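Local coordinates for protein YghZ aldo-keto reductase (Escherichia coli, PDB 3N6Q) that probably reduces aldehydes and ketones with NADPH and folds as a TIM barrel, at residues Q14-G19 with L25-L30; S21-P26 with P188-Q193; K177-L182 with N215-I220; L208-Q213 with D292-S297. All coordinates share one frame; numbering follows the deposited sequence.

Overall arrangement
From the N terminus, the chain first closes a tight hairpin in contact 1, where 14-19 pairs with 25-30 after a connection of five residues. Contact 2 starts in that connection, sharing L25 and P26, and closes a loop of about 160 residues on strand 191-193, across the barrel bottom. Contact 3 opens on helix 172-183 before contact 2 has closed, so the two cross; it ends on strand 218-221, the neighbour of strand 191-193. Contact 4 opens on helix 208-214 inside the loop of contact 3, crosses it in turn, and ends on S297, the first residue of strand 297-300, whose OG hydrogen-bonds P26 O of contact 1. Together they tie the N-terminal hairpin to the later strands and helices of the barrel.

Contact 1. Residues Q14-G19 with L25-L30; sequences QYRYCG and LPALSL
Y15 and P26 meet across the antiparallel pair at its non-hydrogen-bonded position, their CA atoms only 4.3 Å apart. The tyrosine ring lies obliquely to the proline, with Y15 CE1 3.9 Å from P26 CB, and the main chain of L25 reaches the ring's edge. R16 and L25 form the next, hydrogen-bonded pair: R16 N gives to L25 O at 2.8 Å, almost straight at 167°, and L25 N returns a bond to R16 O. Beyond P26 a third bond, A27 N to Q14 O at 2.8 Å, carries the bonding one residue past strand 15-17. At the other end the thiol of C18, with SG anti to the backbone N (chi1 180°), comes to 4.1 Å from L25 CD1. Near A27 CB lie Q14 OE1 and R16 NE, whose side chains are themselves joined: R16 NE and NH2 grip the single amide oxygen Q14 OE1 side-on, at 2.8 Å and 2.9 Å, with that oxygen in the guanidinium plane. Further out, R16 NH1 bonds the carbonyls of D292 and V295, and NH2 that of L290, while Y15 OH is held by G56 O. P106 and Y107 of the second subunit pack on Y15 and P26. This is the N-terminal beta hairpin of the aldo-keto reductase fold, which caps the bottom of the TIM barrel, its second strand leading into the first barrel strand.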
loop_
_atom_site.group_PDB
_atom_site.type_symbol
_atom_site.label_atom_id
_atom_site.label_comp_id
_atom_site.label_asym_id
_atom_site.label_seq_id
_atom_site.Cartn_x
_atom_site.Cartn_y
_atom_site.Cartn_z
ATOM N N GLN B 14 24.678 22.411 16.702
ATOM C CA GLN B 14 23.706 21.933 17.674
ATOM C C GLN B 14 22.498 21.338 16.914
ATOM O O GLN B 14 21.973 21.972 16.001
ATOM C CB GLN B 14 23.210 23.124 18.502
ATOM C CG GLN B 14 22.193 22.709 19.591
ATOM C CD GLN B 14 21.698 23.883 20.435
ATOM O OE1 GLN B 14 20.645 24.446 20.170
ATOM N NE2 GLN B 14 22.503 24.300 21.429
ATOM N N TYR B 15 22.071 20.159 17.338
ATOM C CA TYR B 15 20.887 19.491 16.802
ATOM C C TYR B 15 19.814 19.445 17.881
ATOM O O TYR B 15 20.123 19.224 19.070
ATOM C CB TYR B 15 21.269 18.083 16.402
ATOM C CG TYR B 15 22.300 18.159 15.268
ATOM C CD1 TYR B 15 21.873 18.335 13.920
ATOM C CD2 TYR B 15 23.683 18.094 15.536
ATOM C CE1 TYR B 15 22.810 18.553 12.885
ATOM C CE2 TYR B 15 24.638 18.243 14.493
ATOM C CZ TYR B 15 24.188 18.459 13.174
ATOM O OH TYR B 15 25.104 18.635 12.157
ATOM N N ARG B 16 18.567 19.628 17.465
ATOM C CA ARG B 16 17.417 19.593 18.382
ATOM C C ARG B 16 16.417 18.586 17.901
ATOM O O ARG B 16 16.047 18.613 16.686
ATOM C CB ARG B 16 16.753 20.972 18.396
ATOM C CG ARG B 16 17.719 22.063 18.930
ATOM C CD ARG B 16 16.962 23.406 19.084
ATOM N NE ARG B 16 17.864 24.342 19.767
ATOM C CZ ARG B 16 17.481 25.373 20.507
ATOM N NH1 ARG B 16 16.180 25.706 20.604
ATOM N NH2 ARG B 16 18.428 26.095 21.129
ATOM N N TYR B 17 15.945 17.722 18.820
ATOM C CA TYR B 17 14.832 16.824 18.495
ATOM C C TYR B 17 13.642 17.631 18.103
ATOM O O TYR B 17 13.294 18.616 18.760
ATOM C CB TYR B 17 14.477 15.875 19.671
ATOM C CG TYR B 17 15.509 14.807 19.828
ATOM C CD1 TYR B 17 15.390 13.619 19.143
ATOM C CD2 TYR B 17 16.665 15.021 20.598
ATOM C CE1 TYR B 17 16.418 12.635 19.203
ATOM C CE2 TYR B 17 17.663 14.028 20.718
ATOM C CZ TYR B 17 17.528 12.855 20.019
ATOM O OH TYR B 17 18.489 11.891 20.114
ATOM N N CYS B 18 12.942 17.198 17.042
ATOM C CA CYS B 18 11.832 17.997 16.516
ATOM C C CYS B 18 10.551 17.563 17.273
ATOM O O CYS B 18 10.079 16.431 17.086
ATOM C CB CYS B 18 11.714 17.634 14.985
ATOM S SG CYS B 18 10.383 18.526 14.201
ATOM N N GLY B 19 10.066 18.380 18.217
ATOM C CA GLY B 19 8.886 18.027 19.010
ATOM C C GLY B 19 9.143 16.756 19.813
ATOM O O GLY B 19 10.257 16.564 20.314
ATOM N N LEU B 25 16.845 18.059 14.025
ATOM C CA LEU B 25 17.146 19.049 12.998
ATOM C C LEU B 25 18.358 19.858 13.507
ATOM O O LEU B 25 18.507 20.031 14.737
ATOM C CB LEU B 25 15.943 19.961 12.752
ATOM C CG LEU B 25 14.732 19.162 12.172
ATOM C CD1 LEU B 25 13.525 20.080 12.053
ATOM C CD2 LEU B 25 15.111 18.545 10.795
ATOM N N PRO B 26 19.206 20.332 12.589
ATOM C CA PRO B 26 20.184 21.366 12.972
ATOM C C PRO B 26 19.449 22.588 13.483
ATOM O O PRO B 26 18.356 22.914 12.959
ATOM C CB PRO B 26 20.881 21.679 11.646
ATOM C CG PRO B 26 19.717 21.480 10.611
ATOM C CD PRO B 26 19.072 20.219 11.118
ATOM N N ALA B 27 20.010 23.277 14.506
ATOM C CA ALA B 27 19.366 24.462 15.040
ATOM C C ALA B 27 19.291 25.569 14.017
ATOM O O ALA B 27 18.430 26.455 14.130
ATOM C CB ALA B 27 20.138 25.009 16.360
ATOM N N LEU B 28 20.166 25.551 13.002
ATOM C CA LEU B 28 19.973 26.443 11.856
ATOM C C LEU B 28 19.794 25.544 10.607
ATOM O O LEU B 28 20.584 24.609 10.408
ATOM C CB LEU B 28 21.195 27.379 11.635
ATOM C CG LEU B 28 21.360 28.399 12.803
ATOM C CD1 LEU B 28 22.201 27.725 13.954
ATOM C CD2 LEU B 28 22.063 29.579 12.267
ATOM N N SER B 29 18.720 25.788 9.866
ATOM C CA SER B 29 18.464 25.059 8.583
ATOM C C SER B 29 18.631 25.999 7.435
ATOM O O SER B 29 18.476 27.224 7.594
ATOM C CB SER B 29 17.040 24.528 8.580
ATOM O OG SER B 29 16.947 23.595 9.637
ATOM N N LEU B 30 18.847 25.456 6.223
ATOM C CA LEU B 30 18.959 26.319 5.060
ATOM C C LEU B 30 17.634 26.329 4.254
ATOM O O LEU B 30 17.124 25.272 3.894
ATOM C CB LEU B 30 20.098 25.819 4.161
ATOM C CG LEU B 30 20.265 26.739 2.916
ATOM C CD1 LEU B 30 20.886 28.148 3.213
ATOM C CD2 LEU B 30 21.121 26.026 1.824
#

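Contact 2. Residues S21-P26 with P188-Q193; sequences SGLRLP and PLLIHQ
The two backbones come no closer than 7.1 Å between the CA atoms of S21 and L190 and share no hydrogen bonds, so side chains alone bridge them. L25 and I191 reach toward each other tip to tip, L25 CD1 to I191 CD1 at 3.6 Å; the isoleucine has CG1 anti to its main-chain nitrogen (chi1 -168°) and an extended chi2 of 166°, which carries CD1 out to the leucine. L190 serves two partners, one with each methyl. Its CD2 meets L23 CD2 at 3.9 Å, the two side chains crossing at about a right angle, and its CD1 sits 3.3 Å from S21 OG and 3.6 Å from S21 CB. That hydroxyl lies against a methyl but is not left without polar partners: it accepts from L23 N at 3.1 Å, forming an ST turn, and also hydrogen-bonds C18 O. The turn thereby fixes the loop that presents S21 and L23 to L190. All five touching residues are buried. Strand 191-193 runs between strands 162-168 and 218-221, with Y164 of the former touching both L23 and L190, while V179 and L182 of helix 172-183 pack on L189, just before the strand, and strand 15-17 pairs with the other partner strand, 24-31.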
loop_
_atom_site.group_PDB
_atom_site.type_symbol
_atom_site.label_atom_id
_atom_site.label_comp_id
_atom_site.label_asym_id
_atom_site.label_seq_id
_atom_site.Cartn_x
_atom_site.Cartn_y
_atom_site.Cartn_z
ATOM N N SER B 21 9.332 13.785 18.413
ATOM C CA SER B 21 9.857 12.755 17.504
ATOM C C SER B 21 11.286 12.409 17.824
ATOM O O SER B 21 11.986 13.126 18.566
ATOM C CB SER B 21 9.743 13.215 15.993
ATOM O OG SER B 21 10.783 14.131 15.694
ATOM N N GLY B 22 11.796 11.427 17.072
ATOM C CA GLY B 22 13.205 11.067 17.138
ATOM C C GLY B 22 14.045 11.769 16.066
ATOM O O GLY B 22 15.243 11.471 15.919
ATOM N N LEU B 23 13.454 12.678 15.303
ATOM C CA LEU B 23 14.205 13.329 14.223
ATOM C C LEU B 23 14.891 14.594 14.764
ATOM O O LEU B 23 14.231 15.476 15.295
ATOM C CB LEU B 23 13.264 13.701 13.050
ATOM C CG LEU B 23 14.035 14.161 11.782
ATOM C CD1 LEU B 23 14.617 12.851 11.100
ATOM C CD2 LEU B 23 13.119 15.030 10.775
ATOM N N ARG B 24 16.199 14.679 14.608
ATOM C CA ARG B 24 16.974 15.862 15.067
ATOM C C ARG B 24 17.261 16.804 13.913
ATOM O O ARG B 24 17.874 16.388 12.922
ATOM C CB ARG B 24 18.304 15.381 15.692
ATOM C CG ARG B 24 18.033 14.427 16.873
ATOM C CD ARG B 24 19.243 13.512 17.151
ATOM N NE ARG B 24 20.204 14.364 17.785
ATOM C CZ ARG B 24 21.488 14.066 17.948
ATOM N NH1 ARG B 24 21.948 12.865 17.578
ATOM N NH2 ARG B 24 22.276 14.951 18.550
ATOM N N LEU B 25 16.845 18.059 14.025
ATOM C CA LEU B 25 17.146 19.049 12.998
ATOM C C LEU B 25 18.358 19.858 13.507
ATOM O O LEU B 25 18.507 20.031 14.737
ATOM C CB LEU B 25 15.943 19.961 12.752
ATOM C CG LEU B 25 14.732 19.162 12.172
ATOM C CD1 LEU B 25 13.525 20.080 12.053
ATOM C CD2 LEU B 25 15.111 18.545 10.795
ATOM N N PRO B 26 19.206 20.332 12.589
ATOM C CA PRO B 26 20.184 21.366 12.972
ATOM C C PRO B 26 19.449 22.588 13.483
ATOM O O PRO B 26 18.356 22.914 12.959
ATOM C CB PRO B 26 20.881 21.679 11.646
ATOM C CG PRO B 26 19.717 21.480 10.611
ATOM C CD PRO B 26 19.072 20.219 11.118
ATOM N N PRO B 188 1.786 11.003 13.253
ATOM C CA PRO B 188 1.915 12.248 14.037
ATOM C C PRO B 188 2.288 13.407 13.153
ATOM O O PRO B 188 3.174 13.251 12.290
ATOM C CB PRO B 188 3.087 11.955 15.012
ATOM C CG PRO B 188 3.937 10.847 14.352
ATOM C CD PRO B 188 2.985 10.123 13.323
ATOM N N LEU B 189 1.725 14.585 13.398
ATOM C CA LEU B 189 2.196 15.791 12.706
ATOM C C LEU B 189 3.633 16.043 13.166
ATOM O O LEU B 189 3.854 16.206 14.382
ATOM C CB LEU B 189 1.312 16.984 13.079
ATOM C CG LEU B 189 1.799 18.303 12.450
ATOM C CD1 LEU B 189 1.731 18.308 10.833
ATOM C CD2 LEU B 189 0.902 19.474 12.953
ATOM N N LEU B 190 4.616 16.114 12.249
ATOM C CA LEU B 190 6.017 16.297 12.695
ATOM C C LEU B 190 6.319 17.706 13.209
ATOM O O LEU B 190 7.046 17.890 14.217
ATOM C CB LEU B 190 7.009 15.913 11.583
ATOM C CG LEU B 190 8.468 16.181 11.958
ATOM C CD1 LEU B 190 8.992 15.127 13.046
ATOM C CD2 LEU B 190 9.344 16.158 10.672
ATOM N N ILE B 191 5.837 18.707 12.474
ATOM C CA ILE B 191 6.448 20.031 12.469
ATOM C C ILE B 191 5.479 21.077 11.935
ATOM O O ILE B 191 4.608 20.809 11.030
ATOM C CB ILE B 191 7.818 20.014 11.702
ATOM C CG1 ILE B 191 8.617 21.281 11.916
ATOM C CG2 ILE B 191 7.594 19.814 10.143
ATOM C CD1 ILE B 191 10.149 21.063 11.428
ATOM N N HIS B 192 5.622 22.299 12.474
ATOM C CA HIS B 192 4.880 23.462 12.038
ATOM C C HIS B 192 5.933 24.496 11.656
ATOM O O HIS B 192 6.925 24.725 12.409
ATOM C CB HIS B 192 3.961 23.975 13.197
ATOM C CG HIS B 192 3.012 25.083 12.811
ATOM N ND1 HIS B 192 3.434 26.298 12.307
ATOM C CD2 HIS B 192 1.654 25.156 12.873
ATOM C CE1 HIS B 192 2.387 27.076 12.101
ATOM N NE2 HIS B 192 1.291 26.391 12.413
ATOM N N GLN B 193 5.778 25.088 10.474
ATOM C CA GLN B 193 6.608 26.201 10.067
ATOM C C GLN B 193 5.843 27.518 10.046
ATOM O O GLN B 193 5.192 27.845 9.036
ATOM C CB GLN B 193 7.239 25.889 8.665
ATOM C CG GLN B 193 8.092 26.972 8.141
ATOM C CD GLN B 193 8.771 26.557 6.814
ATOM O OE1 GLN B 193 8.835 27.346 5.898
ATOM N NE2 GLN B 193 9.327 25.367 6.758
#

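Contact 3. Residues K177-L182 with N215-I220; sequences KMVELL and NGVGCI
V179 carries the whole helix side of this small contact, its two methyl groups dividing the work. One side is buried and apolar: V179 CG2 lies 4.1 Å from V217 CG2, the two valines sliding past each other in opposite directions, with L189 touching both and L212 of helix 208-214 backing V217. Both valines have CG1 anti to the main-chain nitrogen, which leaves CG2 beside that nitrogen in each to make the touch. The other side, at N215, is partly exposed, yet the closer approach is here: V179 CG1 comes to 3.6 Å from N215 OD1 and 4.0 Å from N215 CG, a van der Waals approach with the side chains oblique to one another. The amide is held by its other end, N215 ND2 bonding Q176 OE1 of helix 172-183 and T211 O of helix 208-214, which fixes the amide beside the valine. After N215 the chain turns through G216, whose positive phi of 70° closes helix 208-214 in a Schellman motif, and V217, two residues on from N215, is buried. The arrangement is that of an alpha/beta barrel: helix 172-183 on the outside packs against the turn that leads from helix 208-214 into parallel strand 218-221.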
loop_
_atom_site.group_PDB
_atom_site.type_symbol
_atom_site.label_atom_id
_atom_site.label_comp_id
_atom_site.label_asym_id
_atom_site.label_seq_id
_atom_site.Cartn_x
_atom_site.Cartn_y
_atom_site.Cartn_z
ATOM N N LYS B 177 -6.679 20.595 14.905
ATOM C CA LYS B 177 -7.513 19.740 14.076
ATOM C C LYS B 177 -6.623 18.819 13.200
ATOM O O LYS B 177 -6.922 17.632 13.031
ATOM C CB LYS B 177 -8.449 20.608 13.213
ATOM C CG LYS B 177 -9.459 19.772 12.383
ATOM C CD LYS B 177 -10.182 18.747 13.269
ATOM C CE LYS B 177 -11.466 18.289 12.582
ATOM N NZ LYS B 177 -12.193 17.257 13.383
ATOM N N MET B 178 -5.582 19.381 12.590
ATOM C CA MET B 178 -4.747 18.535 11.681
ATOM C C MET B 178 -4.083 17.431 12.467
ATOM O O MET B 178 -3.903 16.307 11.996
ATOM C CB MET B 178 -3.674 19.367 10.947
ATOM C CG MET B 178 -4.233 20.446 10.009
ATOM S SD MET B 178 -5.014 19.585 8.534
ATOM C CE MET B 178 -3.640 18.424 8.275
ATOM N N VAL B 179 -3.673 17.734 13.711
ATOM C CA VAL B 179 -3.072 16.699 14.541
ATOM C C VAL B 179 -4.035 15.575 14.755
ATOM O O VAL B 179 -3.650 14.379 14.645
ATOM C CB VAL B 179 -2.647 17.262 15.955
ATOM C CG1 VAL B 179 -2.315 16.096 16.888
ATOM C CG2 VAL B 179 -1.480 18.201 15.779
ATOM N N GLU B 180 -5.288 15.926 15.091
ATOM C CA GLU B 180 -6.291 14.889 15.372
ATOM C C GLU B 180 -6.582 14.094 14.084
ATOM O O GLU B 180 -6.778 12.852 14.132
ATOM C CB GLU B 180 -7.595 15.541 15.903
ATOM C CG GLU B 180 -7.329 16.242 17.276
ATOM C CD GLU B 180 -8.435 17.220 17.763
ATOM O OE1 GLU B 180 -9.370 17.569 16.997
ATOM O OE2 GLU B 180 -8.287 17.752 18.901
ATOM N N LEU B 181 -6.695 14.820 12.970
ATOM C CA LEU B 181 -7.017 14.162 11.675
ATOM C C LEU B 181 -5.910 13.202 11.255
ATOM O O LEU B 181 -6.169 12.017 10.972
ATOM C CB LEU B 181 -7.325 15.196 10.577
ATOM C CG LEU B 181 -8.671 15.921 10.734
ATOM C CD1 LEU B 181 -8.729 17.020 9.693
ATOM C CD2 LEU B 181 -9.906 14.938 10.656
ATOM N N LEU B 182 -4.660 13.635 11.369
ATOM C CA LEU B 182 -3.590 12.740 11.003
ATOM C C LEU B 182 -3.509 11.584 11.995
ATOM O O LEU B 182 -3.104 10.486 11.628
ATOM C CB LEU B 182 -2.272 13.500 10.944
ATOM C CG LEU B 182 -2.157 14.499 9.797
ATOM C CD1 LEU B 182 -1.007 15.472 10.116
ATOM C CD2 LEU B 182 -1.896 13.738 8.467
ATOM N N ASN B 215 1.197 18.806 21.810
ATOM C CA ASN B 215 0.987 17.721 20.858
ATOM C C ASN B 215 2.305 17.168 20.336
ATOM O O ASN B 215 2.327 16.416 19.353
ATOM C CB ASN B 215 0.179 18.239 19.661
ATOM C CG ASN B 215 -1.256 18.418 19.989
ATOM O OD1 ASN B 215 -1.985 17.441 20.170
ATOM N ND2 ASN B 215 -1.702 19.636 19.985
ATOM N N GLY B 216 3.407 17.678 20.877
ATOM C CA GLY B 216 4.706 17.156 20.524
ATOM C C GLY B 216 5.120 17.498 19.089
ATOM O O GLY B 216 5.881 16.727 18.469
ATOM N N VAL B 217 4.665 18.628 18.584
ATOM C CA VAL B 217 5.010 19.036 17.184
ATOM C C VAL B 217 6.197 20.001 17.233
ATOM O O VAL B 217 6.233 20.947 18.069
ATOM C CB VAL B 217 3.775 19.743 16.573
ATOM C CG1 VAL B 217 4.049 20.272 15.139
ATOM C CG2 VAL B 217 2.531 18.768 16.653
ATOM N N GLY B 218 7.157 19.829 16.317
ATOM C CA GLY B 218 8.262 20.806 16.290
ATOM C C GLY B 218 7.883 22.138 15.647
ATOM O O GLY B 218 6.784 22.335 15.147
ATOM N N CYS B 219 8.787 23.096 15.728
ATOM C CA CYS B 219 8.537 24.439 15.257
ATOM C C CYS B 219 9.803 24.916 14.533
ATOM O O CYS B 219 10.881 25.028 15.158
ATOM C CB CYS B 219 8.282 25.387 16.462
ATOM S SG CYS B 219 7.910 27.063 15.927
ATOM N N ILE B 220 9.676 25.276 13.242
ATOM C CA ILE B 220 10.787 25.768 12.515
ATOM C C ILE B 220 10.465 27.177 12.055
ATOM O O ILE B 220 9.455 27.420 11.414
ATOM C CB ILE B 220 11.267 24.796 11.375
ATOM C CG1 ILE B 220 12.407 25.463 10.627
ATOM C CG2 ILE B 220 10.088 24.568 10.386
ATOM C CD1 ILE B 220 13.191 24.460 9.697
#

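Contact 4. Residues L208-Q213 with D292-S297; sequences LLDTLQ and DDRVTS
L209 and R294 meet mainly by van der Waals packing, their side chains oblique to each other. L209 CB stands over one face of the guanidinium, 3.5 Å from R294 NH2 and displaced toward the rim of the group, while L209 CD1 touches the base of the same chain, 3.6 Å from R294 CB. The arginine reaches the helix by bending twice, at chi2 -77° and chi3 -101°, which lays its end back across the leucine. The leucine's other methyl, L209 CD2, rests 3.9 Å from R294 O, so its two branches meet the side chain and the main chain of the same arginine.

Polar groups gather at the exposed rim without direct bonds between the segments. Q213 NE2 lies 3.4 Å from R294 NH1, two donors with no bond between them, the side chains crossing at about a right angle and the amide and guanidinium planes 47° apart. D210 OD1 approaches the guanidinium edge, 4.2 Å from R294 NH2, beyond a salt bridge; at most a weak, long-range attraction is likely.

Within the loop, D292 OD1 takes a hydrogen bond from R294 N at 3.1 Å, met from above the carboxylate plane. This Asx turn shapes the backbone from which R294 projects. Toward the interior, C219 and Y196 adjoin L209. The whole joins helix 208-214 to the loop entering strand 297-300, beside strand 218-221, at the N-terminal end of the strands of a TIM barrel.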
loop_
_atom_site.group_PDB
_atom_site.type_symbol
_atom_site.label_atom_id
_atom_site.label_comp_id
_atom_site.label_asym_id
_atom_site.label_seq_id
_atom_site.Cartn_x
_atom_site.Cartn_y
_atom_site.Cartn_z
ATOM N N LEU B 208 -0.243 29.402 19.605
ATOM C CA LEU B 208 0.448 28.320 18.821
ATOM C C LEU B 208 1.531 27.528 19.577
ATOM O O LEU B 208 1.565 26.263 19.588
ATOM C CB LEU B 208 1.018 28.839 17.486
ATOM C CG LEU B 208 1.418 27.642 16.600
ATOM C CD1 LEU B 208 0.203 26.738 16.179
ATOM C CD2 LEU B 208 2.180 28.129 15.381
ATOM N N LEU B 209 2.392 28.240 20.281
ATOM C CA LEU B 209 3.448 27.526 20.978
ATOM C C LEU B 209 2.879 26.552 22.060
ATOM O O LEU B 209 3.408 25.473 22.216
ATOM C CB LEU B 209 4.554 28.478 21.515
ATOM C CG LEU B 209 5.586 29.033 20.475
ATOM C CD1 LEU B 209 6.846 29.564 21.127
ATOM C CD2 LEU B 209 6.019 27.987 19.432
ATOM N N ASP B 210 1.726 26.861 22.641
ATOM C CA ASP B 210 1.062 25.944 23.607
ATOM C C ASP B 210 0.611 24.696 22.791
ATOM O O ASP B 210 0.783 23.573 23.227
ATOM C CB ASP B 210 -0.244 26.569 24.228
ATOM C CG ASP B 210 0.004 27.831 25.102
ATOM O OD1 ASP B 210 0.990 27.778 25.835
ATOM O OD2 ASP B 210 -0.798 28.860 25.047
ATOM N N THR B 211 -0.089 24.923 21.675
ATOM C CA THR B 211 -0.616 23.822 20.825
ATOM C C THR B 211 0.545 22.879 20.405
ATOM O O THR B 211 0.436 21.643 20.522
ATOM C CB THR B 211 -1.360 24.395 19.610
ATOM O OG1 THR B 211 -2.416 25.247 20.078
ATOM C CG2 THR B 211 -2.024 23.266 18.780
ATOM N N LEU B 212 1.666 23.446 19.981
ATOM C CA LEU B 212 2.792 22.620 19.471
ATOM C C LEU B 212 3.372 21.779 20.609
ATOM O O LEU B 212 3.538 20.550 20.510
ATOM C CB LEU B 212 3.890 23.491 18.807
ATOM C CG LEU B 212 3.415 24.343 17.607
ATOM C CD1 LEU B 212 4.636 24.985 16.949
ATOM C CD2 LEU B 212 2.627 23.412 16.556
ATOM N N GLN B 213 3.600 22.419 21.758
ATOM C CA GLN B 213 4.087 21.651 22.909
ATOM C C GLN B 213 3.139 20.543 23.372
ATOM O O GLN B 213 3.597 19.427 23.641
ATOM C CB GLN B 213 4.378 22.570 24.114
ATOM C CG GLN B 213 5.143 21.836 25.262
ATOM C CD GLN B 213 5.617 22.810 26.336
ATOM O OE1 GLN B 213 6.813 22.846 26.666
ATOM N NE2 GLN B 213 4.714 23.695 26.781
ATOM N N ASP B 292 15.546 29.135 24.060
ATOM C CA ASP B 292 14.947 28.060 24.825
ATOM C C ASP B 292 14.452 26.965 23.854
ATOM O O ASP B 292 14.744 26.994 22.643
ATOM C CB ASP B 292 13.782 28.607 25.654
ATOM C CG ASP B 292 12.702 29.278 24.782
ATOM O OD1 ASP B 292 12.468 28.862 23.590
ATOM O OD2 ASP B 292 12.079 30.237 25.314
ATOM N N ASP B 293 13.625 26.050 24.340
ATOM C CA ASP B 293 13.444 24.855 23.548
ATOM C C ASP B 293 12.143 24.890 22.788
ATOM O O ASP B 293 11.716 23.878 22.296
ATOM C CB ASP B 293 13.579 23.600 24.404
ATOM C CG ASP B 293 12.432 23.429 25.365
ATOM O OD1 ASP B 293 11.474 24.257 25.349
ATOM O OD2 ASP B 293 12.485 22.438 26.152
ATOM N N ARG B 294 11.561 26.079 22.653
ATOM C CA ARG B 294 10.254 26.271 21.994
ATOM C C ARG B 294 10.416 26.259 20.459
ATOM O O ARG B 294 9.422 26.200 19.690
ATOM C CB ARG B 294 9.681 27.646 22.390
ATOM C CG ARG B 294 9.524 27.827 23.928
ATOM C CD ARG B 294 8.270 27.072 24.480
ATOM N NE ARG B 294 7.170 27.997 24.686
ATOM C CZ ARG B 294 5.890 27.661 24.872
ATOM N NH1 ARG B 294 5.497 26.399 24.949
ATOM N NH2 ARG B 294 4.977 28.627 24.994
ATOM N N VAL B 295 11.654 26.403 20.016
ATOM C CA VAL B 295 11.922 26.487 18.586
ATOM C C VAL B 295 12.896 25.370 18.275
ATOM O O VAL B 295 13.952 25.257 18.919
ATOM C CB VAL B 295 12.473 27.873 18.222
ATOM C CG1 VAL B 295 13.067 27.916 16.768
ATOM C CG2 VAL B 295 11.369 28.930 18.326
ATOM N N THR B 296 12.555 24.520 17.305
ATOM C CA THR B 296 13.467 23.445 16.882
ATOM C C THR B 296 14.627 23.930 16.003
ATOM O O THR B 296 15.782 23.435 16.112
ATOM C CB THR B 296 12.640 22.378 16.047
ATOM O OG1 THR B 296 11.429 22.072 16.745
ATOM C CG2 THR B 296 13.440 21.126 15.839
ATOM N N SER B 297 14.356 24.906 15.140
ATOM C CA SER B 297 15.348 25.359 14.155
ATOM C C SER B 297 14.919 26.714 13.633
ATOM O O SER B 297 13.713 27.095 13.737
ATOM C CB SER B 297 15.438 24.288 13.004
ATOM O OG SER B 297 16.520 24.617 12.122
#